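Local structure of MGS-MChE2 (Uncultured bacterium, 5JD6) at residues 22-27 / 86-91. The protein probably hydrolyses carboxylic esters, as an esterase of the alpha/beta hydrolase family. Residues are numbered along the deposited sequence; the frame is centred on the assembly and turned at random.
Sequences IVILHG and ILLGNS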
loop_
_atom_site.group_PDB
_atom_site.type_symbol
_atom_site.label_atom_id
_atom_site.label_comp_id
_atom_site.label_asym_id
_atom_site.label_seq_id
_atom_site.Cartn_x
_atom_site.Cartn_y
_atom_site.Cartn_z
ATOM N N ILE A 22 9.218 -1.215 -7.613
ATOM C CA ILE A 22 8.037 -0.682 -6.948
ATOM C C ILE A 22 7.342 -1.800 -6.182
ATOM O O ILE A 22 6.820 -2.741 -6.783
ATOM C CB ILE A 22 7.044 -0.053 -7.944
ATOM C CG1 ILE A 22 7.685 1.127 -8.675
ATOM C CG2 ILE A 22 5.777 0.393 -7.227
ATOM C CD1 ILE A 22 6.768 1.785 -9.684
ATOM N N VAL A 23 7.346 -1.704 -4.855
ATOM C CA VAL A 23 6.698 -2.710 -4.024
ATOM C C VAL A 23 5.288 -2.267 -3.649
ATOM O O VAL A 23 5.093 -1.203 -3.062
ATOM C CB VAL A 23 7.509 -3.001 -2.748
ATOM C CG1 VAL A 23 6.804 -4.048 -1.901
ATOM C CG2 VAL A 23 8.912 -3.466 -3.113
ATOM N N ILE A 24 4.310 -3.096 -3.997
ATOM C CA ILE A 24 2.904 -2.760 -3.825
ATOM C C ILE A 24 2.268 -3.497 -2.650
ATOM O O ILE A 24 2.348 -4.720 -2.558
ATOM C CB ILE A 24 2.108 -3.081 -5.103
ATOM C CG1 ILE A 24 2.468 -2.094 -6.214
ATOM C CG2 ILE A 24 0.618 -3.047 -4.828
ATOM C CD1 ILE A 24 1.721 -2.337 -7.505
ATOM N N LEU A 25 1.633 -2.745 -1.757
ATOM C CA LEU A 25 0.928 -3.333 -0.625
ATOM C C LEU A 25 -0.578 -3.130 -0.746
ATOM O O LEU A 25 -1.077 -2.015 -0.590
ATOM C CB LEU A 25 1.428 -2.737 0.688
ATOM C CG LEU A 25 2.887 -3.009 1.048
ATOM C CD1 LEU A 25 3.236 -2.333 2.362
ATOM C CD2 LEU A 25 3.142 -4.504 1.126
ATOM N N HIS A 26 -1.297 -4.211 -1.026
ATOM C CA HIS A 26 -2.751 -4.157 -1.119
ATOM C C HIS A 26 -3.378 -4.345 0.261
ATOM O O HIS A 26 -2.696 -4.725 1.213
ATOM C CB HIS A 26 -3.268 -5.218 -2.093
ATOM C CG HIS A 26 -3.124 -6.622 -1.589
ATOM N ND1 HIS A 26 -4.207 -7.432 -1.331
ATOM C CD2 HIS A 26 -2.025 -7.352 -1.293
ATOM C CE1 HIS A 26 -3.781 -8.607 -0.899
ATOM N NE2 HIS A 26 -2.462 -8.585 -0.866
ATOM N N GLY A 27 -4.676 -4.078 0.366
ATOM C CA GLY A 27 -5.370 -4.174 1.638
ATOM C C GLY A 27 -5.945 -5.551 1.917
ATOM O O GLY A 27 -5.462 -6.553 1.392
ATOM N N ILE A 86 10.435 1.758 -3.899
ATOM C CA ILE A 86 9.290 2.653 -3.896
ATOM C C ILE A 86 8.073 1.903 -3.366
ATOM O O ILE A 86 7.697 0.861 -3.903
ATOM C CB ILE A 86 8.991 3.208 -5.301
ATOM C CG1 ILE A 86 10.156 4.074 -5.786
ATOM C CG2 ILE A 86 7.702 4.012 -5.292
ATOM C CD1 ILE A 86 9.949 4.665 -7.164
ATOM N N LEU A 87 7.473 2.426 -2.302
ATOM C CA LEU A 87 6.311 1.788 -1.691
ATOM C C LEU A 87 4.998 2.397 -2.173
ATOM O O LEU A 87 4.788 3.609 -2.085
ATOM C CB LEU A 87 6.384 1.878 -0.167
ATOM C CG LEU A 87 7.459 1.046 0.530
ATOM C CD1 LEU A 87 7.280 1.123 2.038
ATOM C CD2 LEU A 87 7.420 -0.398 0.054
ATOM N N LEU A 88 4.119 1.539 -2.677
ATOM C CA LEU A 88 2.784 1.943 -3.093
ATOM C C LEU A 88 1.757 1.180 -2.265
ATOM O O LEU A 88 1.750 -0.052 -2.253
ATOM C CB LEU A 88 2.588 1.691 -4.592
ATOM C CG LEU A 88 1.194 1.842 -5.206
ATOM C CD1 LEU A 88 0.533 3.144 -4.790
ATOM C CD2 LEU A 88 1.284 1.752 -6.721
ATOM N N GLY A 89 0.896 1.910 -1.564
ATOM C CA GLY A 89 -0.043 1.287 -0.652
ATOM C C GLY A 89 -1.475 1.771 -0.767
ATOM O O GLY A 89 -1.731 2.950 -1.009
ATOM N N ASN A 90 -2.409 0.844 -0.585
ATOM C CA ASN A 90 -3.836 1.146 -0.602
ATOM C C ASN A 90 -4.538 0.540 0.607
ATOM O O ASN A 90 -4.190 -0.559 1.041
ATOM C CB ASN A 90 -4.471 0.630 -1.893
ATOM C CG ASN A 90 -5.986 0.588 -1.824
ATOM O OD1 ASN A 90 -6.582 -0.483 -1.715
ATOM N ND2 ASN A 90 -6.615 1.756 -1.885
ATOM N N SER A 91 -5.521 1.260 1.143
ATOM C CA SER A 91 -6.277 0.815 2.312
ATOM C C SER A 91 -5.347 0.485 3.473
ATOM O O SER A 91 -4.561 1.326 3.909
ATOM C CB SER A 91 -7.146 -0.397 1.964
ATOM O OG SER A 91 -8.071 -0.086 0.937
#
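Leu-88 holds CG anti to its backbone N (chi1 171°), whereas Ile-24 turns CG1 beside its own N (chi1 -71°); these torsions lay the two side chains side by side, with Ile-24 CG1 4.1 Å from Leu-88 CD2. Ile-22 joins them on this face, its CG2 branch 4.3 Å from Leu-88 CB. On the other face Leu-87 reaches its CD2 methyl to Val-23 CB, 3.8 Å away, and Leu-73 of helix 66-80 covers both. The beta-branched Ile-22, Val-23 and Ile-24 favour extended backbone, while the leucines reach further to fill the layer between sheet and helices. An alanine in place of Ile-24 would probably open a gap beside Leu-88 CD2 and weaken packing against Phe-35 and Val-49. Four backbone bonds, among them a nearly straight 2.7 Å one from Leu-25 N to Leu-88 O, pair the strands in parallel. Gly-89, opposite Leu-25, is probably the first glycine of a GxSxG motif. Ser-91 has a positive phi of 55°, the strained backbone expected of a nucleophile elbow. A CB on Gly-27 would run into Ser-91 CB, which lies 4.2 Å from its CA. Ser-91 OG donates to Asn-90 OD1 from above the carbonyl plane, while Asn-90 ND2 bonds Thr-114 O. Directional backbone bonds thus set the register and apolar side chains seal both faces, probably helping to position Ser-91, likely nucleophile of a triad with His-231 and Asp-203.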